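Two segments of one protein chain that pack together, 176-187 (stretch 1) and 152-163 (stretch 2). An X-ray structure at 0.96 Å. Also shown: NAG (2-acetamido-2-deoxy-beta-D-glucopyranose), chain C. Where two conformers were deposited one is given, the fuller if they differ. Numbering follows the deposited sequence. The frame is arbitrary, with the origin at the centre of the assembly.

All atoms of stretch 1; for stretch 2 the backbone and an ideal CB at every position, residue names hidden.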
ATOM      1  N   ILE A 176       0.308  -2.526   1.488  1.00 10.49           N
ATOM      2  CA  ILE A 176       0.555  -1.730   0.278  1.00 10.22           C
ATOM      3  C   ILE A 176      -0.260  -2.381  -0.833  1.00 10.15           C
ATOM      4  O   ILE A 176      -0.367  -3.614  -0.870  1.00 10.07           O
ATOM      5  CB  ILE A 176       2.063  -1.647  -0.113  1.00 10.36           C
ATOM      6  CG1 ILE A 176       2.257  -0.819  -1.384  1.00 10.63           C
ATOM      7  CG2 ILE A 176       2.723  -3.033  -0.192  1.00 11.38           C
ATOM      8  CD1 ILE A 176       3.717  -0.435  -1.643  1.00 12.12           C
ATOM      9  N   ALA A 177      -0.791  -1.523  -1.714  1.00 10.13           N
ATOM     10  CA  ALA A 177      -1.355  -1.988  -2.986  1.00 10.27           C
ATOM     11  C   ALA A 177      -0.655  -1.172  -4.084  1.00 10.02           C
ATOM     12  O   ALA A 177      -0.783   0.051  -4.141  1.00 10.77           O
ATOM     13  CB  ALA A 177      -2.855  -1.806  -3.065  1.00 10.99           C
ATOM     14  N   ILE A 178       0.101  -1.880  -4.937  1.00 10.13           N
ATOM     15  CA  ILE A 178       0.780  -1.253  -6.048  1.00 10.06           C
ATOM     16  C   ILE A 178      -0.133  -1.430  -7.256  1.00 10.27           C
ATOM     17  O   ILE A 178      -0.340  -2.538  -7.754  1.00 10.77           O
ATOM     18  CB  ILE A 178       2.149  -1.906  -6.305  1.00 11.22           C
ATOM     19  CG1 ILE A 178       3.066  -1.774  -5.064  1.00 12.10           C
ATOM     20  CG2 ILE A 178       2.775  -1.261  -7.540  1.00 12.65           C
ATOM     21  CD1 ILE A 178       4.327  -2.596  -5.140  1.00 12.89           C
ATOM     22  N   ASN A 179      -0.734  -0.306  -7.703  1.00 10.65           N
ATOM     23  CA  ASN A 179      -1.785  -0.348  -8.698  1.00 11.14           C
ATOM     24  C   ASN A 179      -1.356   0.048 -10.111  1.00 10.85           C
ATOM     25  O   ASN A 179      -2.048  -0.302 -11.068  1.00 11.36           O
ATOM     26  CB  ASN A 179      -2.946   0.558  -8.225  1.00 11.75           C
ATOM     27  CG  ASN A 179      -3.577   0.012  -6.945  1.00 14.53           C
ATOM     28  OD1 ASN A 179      -3.886   0.806  -6.010  1.00 20.01           O
ATOM     29  ND2 ASN A 179      -3.739  -1.268  -6.885  1.00 16.32           N
ATOM     30  N   ASP A 180      -0.251   0.776 -10.231  1.00 10.74           N
ATOM     31  CA  ASP A 180       0.242   1.216 -11.527  1.00 10.96           C
ATOM     32  C   ASP A 180       1.669   1.745 -11.316  1.00 10.72           C
ATOM     33  O   ASP A 180       1.932   2.332 -10.243  1.00 11.46           O
ATOM     34  CB  ASP A 180      -0.647   2.347 -12.072  1.00 11.31           C
ATOM     35  CG  ASP A 180      -0.437   2.665 -13.532  1.00 12.06           C
ATOM     36  OD1 ASP A 180      -0.084   1.782 -14.341  1.00 13.03           O
ATOM     37  OD2 ASP A 180      -0.719   3.850 -13.911  1.00 17.78           O
ATOM     38  N   GLY A 181       2.533   1.567 -12.302  1.00 10.65           N
ATOM     39  CA  GLY A 181       3.839   2.204 -12.286  1.00 11.64           C
ATOM     40  C   GLY A 181       5.006   1.227 -12.405  1.00 10.87           C
ATOM     41  O   GLY A 181       4.883   0.011 -12.302  1.00 11.35           O
ATOM     42  N   ASN A 182       6.157   1.848 -12.681  1.00 11.49           N
ATOM     43  CA  ASN A 182       7.421   1.164 -12.885  1.00 11.19           C
ATOM     44  C   ASN A 182       8.419   1.571 -11.817  1.00 10.70           C
ATOM     45  O   ASN A 182       8.505   2.734 -11.451  1.00 11.74           O
ATOM     46  CB  ASN A 182       8.012   1.550 -14.264  1.00 12.33           C
ATOM     47  CG  ASN A 182       9.310   0.807 -14.556  1.00 12.93           C
ATOM     48  OD1 ASN A 182       9.282  -0.428 -14.734  1.00 13.59           O
ATOM     49  ND2 ASN A 182      10.438   1.501 -14.578  1.00 15.56           N
ATOM     50  N   ASN A 183       9.237   0.582 -11.369  1.00 11.08           N
ATOM     51  CA  ASN A 183      10.403   0.821 -10.502  1.00 11.52           C
ATOM     52  C   ASN A 183       9.914   1.231  -9.100  1.00 11.29           C
ATOM     53  O   ASN A 183      10.041   2.396  -8.687  1.00 12.69           O
ATOM     54  CB  ASN A 183      11.348   1.871 -11.098  1.00 12.59           C
ATOM     55  CG  ASN A 183      12.531   2.109 -10.153  1.00 16.56           C
ATOM     56  OD1 ASN A 183      12.917   1.238  -9.348  1.00 19.60           O
ATOM     57  ND2 ASN A 183      13.074   3.321 -10.235  1.00 18.24           N
ATOM     58  N   ILE A 184       9.365   0.266  -8.428  1.00 11.68           N
ATOM     59  CA  ILE A 184       8.772   0.438  -7.105  1.00 11.55           C
ATOM     60  C   ILE A 184       9.405  -0.583  -6.152  1.00 11.54           C
ATOM     61  O   ILE A 184       9.406  -1.773  -6.446  1.00 13.23           O
ATOM     62  CB  ILE A 184       7.226   0.293  -7.156  1.00 12.27           C
ATOM     63  CG1 ILE A 184       6.627   1.351  -8.099  1.00 13.12           C
ATOM     64  CG2 ILE A 184       6.637   0.397  -5.735  1.00 13.05           C
ATOM     65  CD1 ILE A 184       5.297   0.969  -8.644  1.00 18.50           C
ATOM     66  N   ARG A 185       9.911  -0.061  -5.034  1.00 11.26           N
ATOM     67  CA  ARG A 185      10.625  -0.873  -4.056  1.00 10.90           C
ATOM     68  C   ARG A 185       9.913  -0.741  -2.701  1.00 10.60           C
ATOM     69  O   ARG A 185       9.665   0.376  -2.257  1.00 12.08           O
ATOM     70  CB  ARG A 185      12.074  -0.428  -3.951  1.00 11.99           C
ATOM     71  CG  ARG A 185      12.897  -1.283  -2.993  1.00 14.67           C
ATOM     72  CD  ARG A 185      14.330  -0.727  -2.982  1.00 17.93           C
ATOM     73  NE  ARG A 185      14.970  -1.563  -3.844  1.00 37.36           N
ATOM     74  CZ  ARG A 185      15.768  -2.625  -3.814  1.00 22.74           C
ATOM     75  NH1 ARG A 185      16.273  -3.288  -2.826  1.00 30.38           N
ATOM     76  NH2 ARG A 185      15.927  -2.881  -5.083  1.00 22.21           N
ATOM     77  N   PHE A 186       9.580  -1.880  -2.093  1.00 10.47           N
ATOM     78  CA  PHE A 186       8.903  -1.938  -0.790  1.00 10.27           C
ATOM     79  C   PHE A 186       9.858  -2.786   0.094  1.00 10.17           C
ATOM     80  O   PHE A 186       9.904  -4.018  -0.098  1.00 10.44           O
ATOM     81  CB  PHE A 186       7.533  -2.541  -0.936  1.00 10.89           C
ATOM     82  CG  PHE A 186       6.674  -2.534   0.325  1.00 10.36           C
ATOM     83  CD1 PHE A 186       6.099  -1.330   0.742  1.00 10.68           C
ATOM     84  CD2 PHE A 186       6.431  -3.694   1.045  1.00 10.92           C
ATOM     85  CE1 PHE A 186       5.281  -1.324   1.893  1.00 11.03           C
ATOM     86  CE2 PHE A 186       5.621  -3.681   2.183  1.00 11.29           C
ATOM     87  CZ  PHE A 186       5.039  -2.498   2.595  1.00 11.49           C
ATOM     88  N   GLU A 187      10.636  -2.139   0.961  1.00 10.84           N
ATOM     89  CA  GLU A 187      11.730  -2.819   1.636  1.00 10.68           C
ATOM     90  C   GLU A 187      11.723  -2.554   3.154  1.00 10.49           C
ATOM     91  O   GLU A 187      11.603  -1.424   3.624  1.00 11.13           O
ATOM     92  CB  GLU A 187      13.090  -2.375   1.047  1.00 11.63           C
ATOM     93  CG  GLU A 187      14.270  -3.105   1.671  1.00 12.72           C
ATOM     94  CD  GLU A 187      15.551  -3.010   0.864  1.00 13.85           C
ATOM     95  OE1 GLU A 187      15.718  -2.088   0.058  1.00 16.56           O
ATOM     96  OE2 GLU A 187      16.432  -3.883   1.095  1.00 17.95           O
ATOM     97  N   UNK A 152      -8.745   0.109   4.776  1.00 10.62           N
ATOM     98  CA  UNK A 152      -7.742   0.963   5.426  1.00 10.65           C
ATOM     99  C   UNK A 152      -6.338   0.697   4.897  1.00 10.33           C
ATOM    100  O   UNK A 152      -5.352   0.581   5.652  1.00 10.76           O
ATOM    101  CB  UNK A 152      -7.769   0.750   6.941  1.00 10.65           C
ATOM    102  N   UNK A 153      -6.225   0.674   3.554  1.00 10.55           N
ATOM    103  CA  UNK A 153      -4.934   0.418   2.909  1.00 10.28           C
ATOM    104  C   UNK A 153      -3.860   1.343   3.479  1.00 10.19           C
ATOM    105  O   UNK A 153      -4.065   2.538   3.653  1.00 10.81           O
ATOM    106  CB  UNK A 153      -5.043   0.603   1.394  1.00 10.28           C
ATOM    107  N   UNK A 154      -2.663   0.782   3.710  1.00 10.15           N
ATOM    108  CA  UNK A 154      -1.570   1.628   4.202  1.00 10.59           C
ATOM    109  C   UNK A 154      -1.072   2.619   3.135  1.00 10.17           C
ATOM    110  O   UNK A 154      -1.134   3.847   3.333  1.00 10.73           O
ATOM    111  CB  UNK A 154      -0.408   0.750   4.673  1.00 10.59           C
ATOM    112  N   UNK A 155      -0.599   2.034   2.042  1.00 10.20           N
ATOM    113  CA  UNK A 155      -0.058   2.810   0.919  1.00 10.29           C
ATOM    114  C   UNK A 155      -0.698   2.293  -0.367  1.00 10.44           C
ATOM    115  O   UNK A 155      -0.609   1.093  -0.651  1.00 11.65           O
ATOM    116  CB  UNK A 155       1.467   2.709   0.852  1.00 10.29           C
ATOM    117  N   UNK A 156      -1.313   3.198  -1.129  1.00 10.32           N
ATOM    118  CA  UNK A 156      -1.815   2.903  -2.488  1.00 10.21           C
ATOM    119  C   UNK A 156      -0.925   3.640  -3.464  1.00 10.35           C
ATOM    120  O   UNK A 156      -0.828   4.869  -3.401  1.00 10.96           O
ATOM    121  CB  UNK A 156      -3.279   3.312  -2.663  1.00 10.21           C
ATOM    122  N   UNK A 157      -0.244   2.889  -4.334  1.00 10.38           N
ATOM    123  CA  UNK A 157       0.764   3.473  -5.210  1.00 10.19           C
ATOM    124  C   UNK A 157       0.365   3.369  -6.660  1.00 10.31           C
ATOM    125  O   UNK A 157       0.181   2.270  -7.184  1.00 10.96           O
ATOM    126  CB  UNK A 157       2.119   2.796  -4.995  1.00 10.19           C
ATOM    127  N   UNK A 158       0.282   4.531  -7.318  1.00 10.65           N
ATOM    128  CA  UNK A 158       0.135   4.662  -8.793  1.00 11.00           C
ATOM    129  C   UNK A 158       1.193   5.675  -9.221  1.00 10.98           C
ATOM    130  O   UNK A 158       0.918   6.881  -9.242  1.00 11.92           O
ATOM    131  CB  UNK A 158      -1.270   5.107  -9.206  1.00 11.00           C
ATOM    132  N   UNK A 159       2.388   5.186  -9.479  1.00 11.02           N
ATOM    133  CA  UNK A 159       3.535   6.111  -9.603  1.00 11.75           C
ATOM    134  C   UNK A 159       4.737   5.305 -10.061  1.00 10.99           C
ATOM    135  O   UNK A 159       4.864   4.117  -9.816  1.00 11.68           O
ATOM    136  CB  UNK A 159       3.832   6.828  -8.284  1.00 11.75           C
ATOM    137  N   UNK A 160       5.681   6.044 -10.693  1.00 11.71           N
ATOM    138  CA  UNK A 160       6.998   5.492 -11.002  1.00 11.27           C
ATOM    139  C   UNK A 160       8.016   5.877  -9.941  1.00 11.47           C
ATOM    140  O   UNK A 160       7.918   6.942  -9.314  1.00 12.04           O
ATOM    141  CB  UNK A 160       7.469   5.969 -12.377  1.00 11.27           C
ATOM    142  N   UNK A 161       9.078   5.066  -9.814  1.00 11.06           N
ATOM    143  CA  UNK A 161      10.264   5.518  -9.094  1.00 11.21           C
ATOM    144  C   UNK A 161       9.999   5.840  -7.628  1.00 11.27           C
ATOM    145  O   UNK A 161      10.367   6.885  -7.112  1.00 12.12           O
ATOM    146  CB  UNK A 161      10.843   6.754  -9.786  1.00 11.21           C
ATOM    147  N   UNK A 162       9.367   4.872  -6.949  1.00 11.53           N
ATOM    148  CA  UNK A 162       9.000   4.994  -5.532  1.00 11.49           C
ATOM    149  C   UNK A 162       9.740   3.973  -4.690  1.00 11.16           C
ATOM    150  O   UNK A 162       9.849   2.793  -5.086  1.00 12.28           O
ATOM    151  CB  UNK A 162       7.491   4.824  -5.348  1.00 11.49           C
ATOM    152  N   UNK A 163      10.198   4.403  -3.507  1.00 11.04           N
ATOM    153  CA  UNK A 163      10.709   3.507  -2.503  1.00 10.88           C
ATOM    154  C   UNK A 163       9.943   3.755  -1.203  1.00 10.93           C
ATOM    155  O   UNK A 163       9.855   4.916  -0.781  1.00 11.86           O
ATOM    156  CB  UNK A 163      12.215   3.696  -2.312  1.00 10.88           C
TER
HETATM  157  C1  NAG C2002      10.892   7.715 -13.480  0.53 15.28           C
HETATM  158  C2  NAG C2002      12.437   7.578 -13.861  0.53 16.90           C
HETATM  159  C3  NAG C2002      12.501   7.787 -15.420  0.53 19.50           C
HETATM  160  C4  NAG C2002      11.650   6.766 -16.158  0.53 20.13           C
HETATM  161  C5  NAG C2002      10.160   6.952 -15.630  0.53 18.44           C
HETATM  162  C6  NAG C2002       9.412   5.753 -16.195  0.53 21.63           C
HETATM  163  C7  NAG C2002      13.901   8.630 -12.200  0.53 16.36           C
HETATM  164  C8  NAG C2002      14.484   9.841 -11.672  0.53 20.12           C
HETATM  165  N2  NAG C2002      13.109   8.726 -13.267  0.53 17.29           N
HETATM  166  O3  NAG C2002      13.884   7.702 -15.845  0.53 22.94           O
HETATM  167  O4  NAG C2002      11.509   7.060 -17.576  0.53 22.39           O
HETATM  168  O5  NAG C2002      10.273   6.623 -14.192  0.53 16.20           O
HETATM  169  O6  NAG C2002       9.765   4.762 -15.244  0.53 27.55           O
HETATM  170  O7  NAG C2002      14.122   7.566 -11.740  0.53 19.36           O

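Position 152 lies out of reach of stretch 1, so the visible atoms set no preference; it is Thr152. At 153 CB points toward stretch 1, but nothing there lies within 5.5 Å of it, leaving room for a medium or long side chain. The residue is Asp153, whose OD2 comes 4.2 Å from Ala177 CB. Position 154, phi/psi -70/-60, has an ideal CB 4.6 Å from Ile176 N; these angles suit most residues, and Gly154 is found.

From 155 the chain runs parallel to Ile176-Asn179, the strand directions differing by 13°. The CB of 155 sits 4.3 Å from Ile176 CG1, on the sheet face carrying Ile176 and Ile178, so an apolar branched or aromatic residue would suit. It is Phe155 (chi1 m), whose CD2 reaches the edge of the Phe186 ring, 4.5 Å from CE1. Its O accepts from Ala177 N at 2.8 Å.

The CB of 156 turns to the Ala177 face, 4.2 Å from Asn179 OD1; small or polar groups fit beside the alanine methyl. Asp156 places OD1 3.6 Å from Ala177 CB and 2.5 Å from Asp153 OD2, close enough that one acid probably holds a proton.

At 157 CB returns to the isoleucine face, 4.9 Å from Ile176 CD1, where Val, Ile or Leu is plausible. Val157 contacts Ile176 CD1 through CG2 (3.9 Å) and Ile184 CD1 through CG1 (4.3 Å). Its O accepts from Asn179 N (2.8 Å) and, weakly, from Asp180 N (3.4 Å), at a bulge where the register shifts by one.

The CB of 158 lies 4.0 Å from Asp180 CB, near the polar Asn179, favouring a small polar residue. Ser158 and Asn179 share a water, 3.0 Å from Ser158 OG and 3.3 Å from Asn179 OD1.

At 159 CB points away, so stretch 1 imposes little; Ala159 donates from N to Asp180 O (3.0 Å).

CB of 160 is sideways, 3.5 Å from Asn182 O, and a side-chain acceptor could reach Asn182 N. Asn160 does so: its OD1 accepts a hydrogen bond from Asn182 N at 2.9 Å.

Position 161 has positive phi (62/51), which favours Gly, Asn or Asp; its CB is 4.1 Å from the donor Asn183 ND2, and the sugar stands nearby. Asn161 answers both: OD1 accepts from Asn183 ND2 (3.0 Å), while its ND2 is bonded to NAG C1 (1.4 Å).

The CB of 162 is 4.5 Å from Ile184 CG1, suiting a beta-branched apolar residue: Val162, in parallel register with Ile184. At 163 CB lies 4.2 Å from Arg185 O; polar or beta-branched choices fit, and Thr163 brings OG1 4.0 Å from Arg185 CB.

Stretch 2, residues 152-163: TDGFDVSANNVT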
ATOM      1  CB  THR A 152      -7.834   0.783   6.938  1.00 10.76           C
ATOM      2  OG1 THR A 152      -7.950  -0.629   7.228  1.00 11.06           O
ATOM      3  CG2 THR A 152      -9.030   1.573   7.514  1.00 11.01           C
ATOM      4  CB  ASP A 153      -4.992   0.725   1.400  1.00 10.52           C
ATOM      5  CG  ASP A 153      -6.045  -0.020   0.611  1.00 10.57           C
ATOM      6  OD1 ASP A 153      -7.052  -0.491   1.183  1.00 12.07           O
ATOM      7  OD2 ASP A 153      -5.860  -0.086  -0.644  1.00 11.53           O
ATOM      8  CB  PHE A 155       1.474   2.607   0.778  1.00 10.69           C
ATOM      9  CG  PHE A 155       2.236   2.979   2.029  1.00 10.73           C
ATOM     10  CD1 PHE A 155       2.673   4.304   2.240  1.00 12.44           C
ATOM     11  CD2 PHE A 155       2.521   2.019   3.011  1.00 11.99           C
ATOM     12  CE1 PHE A 155       3.363   4.620   3.402  1.00 13.57           C
ATOM     13  CE2 PHE A 155       3.210   2.349   4.152  1.00 13.10           C
ATOM     14  CZ  PHE A 155       3.617   3.646   4.388  1.00 13.24           C
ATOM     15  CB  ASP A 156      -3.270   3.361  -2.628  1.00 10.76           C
ATOM     16  CG  ASP A 156      -4.241   2.573  -1.776  1.00 10.69           C
ATOM     17  OD1 ASP A 156      -4.059   1.286  -1.790  1.00 11.37           O
ATOM     18  OD2 ASP A 156      -5.145   3.095  -1.153  1.00 11.93           O
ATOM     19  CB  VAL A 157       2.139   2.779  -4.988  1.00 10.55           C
ATOM     20  CG1 VAL A 157       3.204   3.427  -5.876  1.00 12.02           C
ATOM     21  CG2 VAL A 157       2.540   2.836  -3.505  1.00 12.25           C
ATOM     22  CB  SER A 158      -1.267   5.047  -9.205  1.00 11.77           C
ATOM     23  OG  SER A 158      -2.201   3.990  -8.943  1.00 12.29           O
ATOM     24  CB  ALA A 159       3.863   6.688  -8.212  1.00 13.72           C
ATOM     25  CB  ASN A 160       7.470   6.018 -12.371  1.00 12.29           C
ATOM     26  CG  ASN A 160       6.479   5.689 -13.476  1.00 12.56           C
ATOM     27  OD1 ASN A 160       5.998   4.575 -13.584  1.00 13.18           O
ATOM     28  ND2 ASN A 160       6.244   6.664 -14.316  1.00 15.78           N
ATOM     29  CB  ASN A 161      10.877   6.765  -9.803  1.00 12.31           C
ATOM     30  CG  ASN A 161      11.105   6.497 -11.271  0.57 13.04           C
ATOM     31  OD1 ASN A 161      11.620   5.454 -11.687  0.57 15.21           O
ATOM     32  ND2 ASN A 161      10.736   7.518 -12.069  0.57 13.65           N
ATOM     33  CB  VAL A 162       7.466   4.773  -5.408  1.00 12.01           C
ATOM     34  CG1 VAL A 162       7.058   4.591  -3.934  1.00 13.17           C
ATOM     35  CG2 VAL A 162       6.718   5.924  -6.034  1.00 13.16           C
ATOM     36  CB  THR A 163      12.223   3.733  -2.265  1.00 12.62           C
ATOM     37  OG1 THR A 163      12.848   3.433  -3.510  1.00 13.78           O
ATOM     38  CG2 THR A 163      12.764   2.845  -1.123  1.00 14.07           C
TER
HETATM   39  O   HOH W   1      -3.412   4.059  -6.193  1.00  8.86           O
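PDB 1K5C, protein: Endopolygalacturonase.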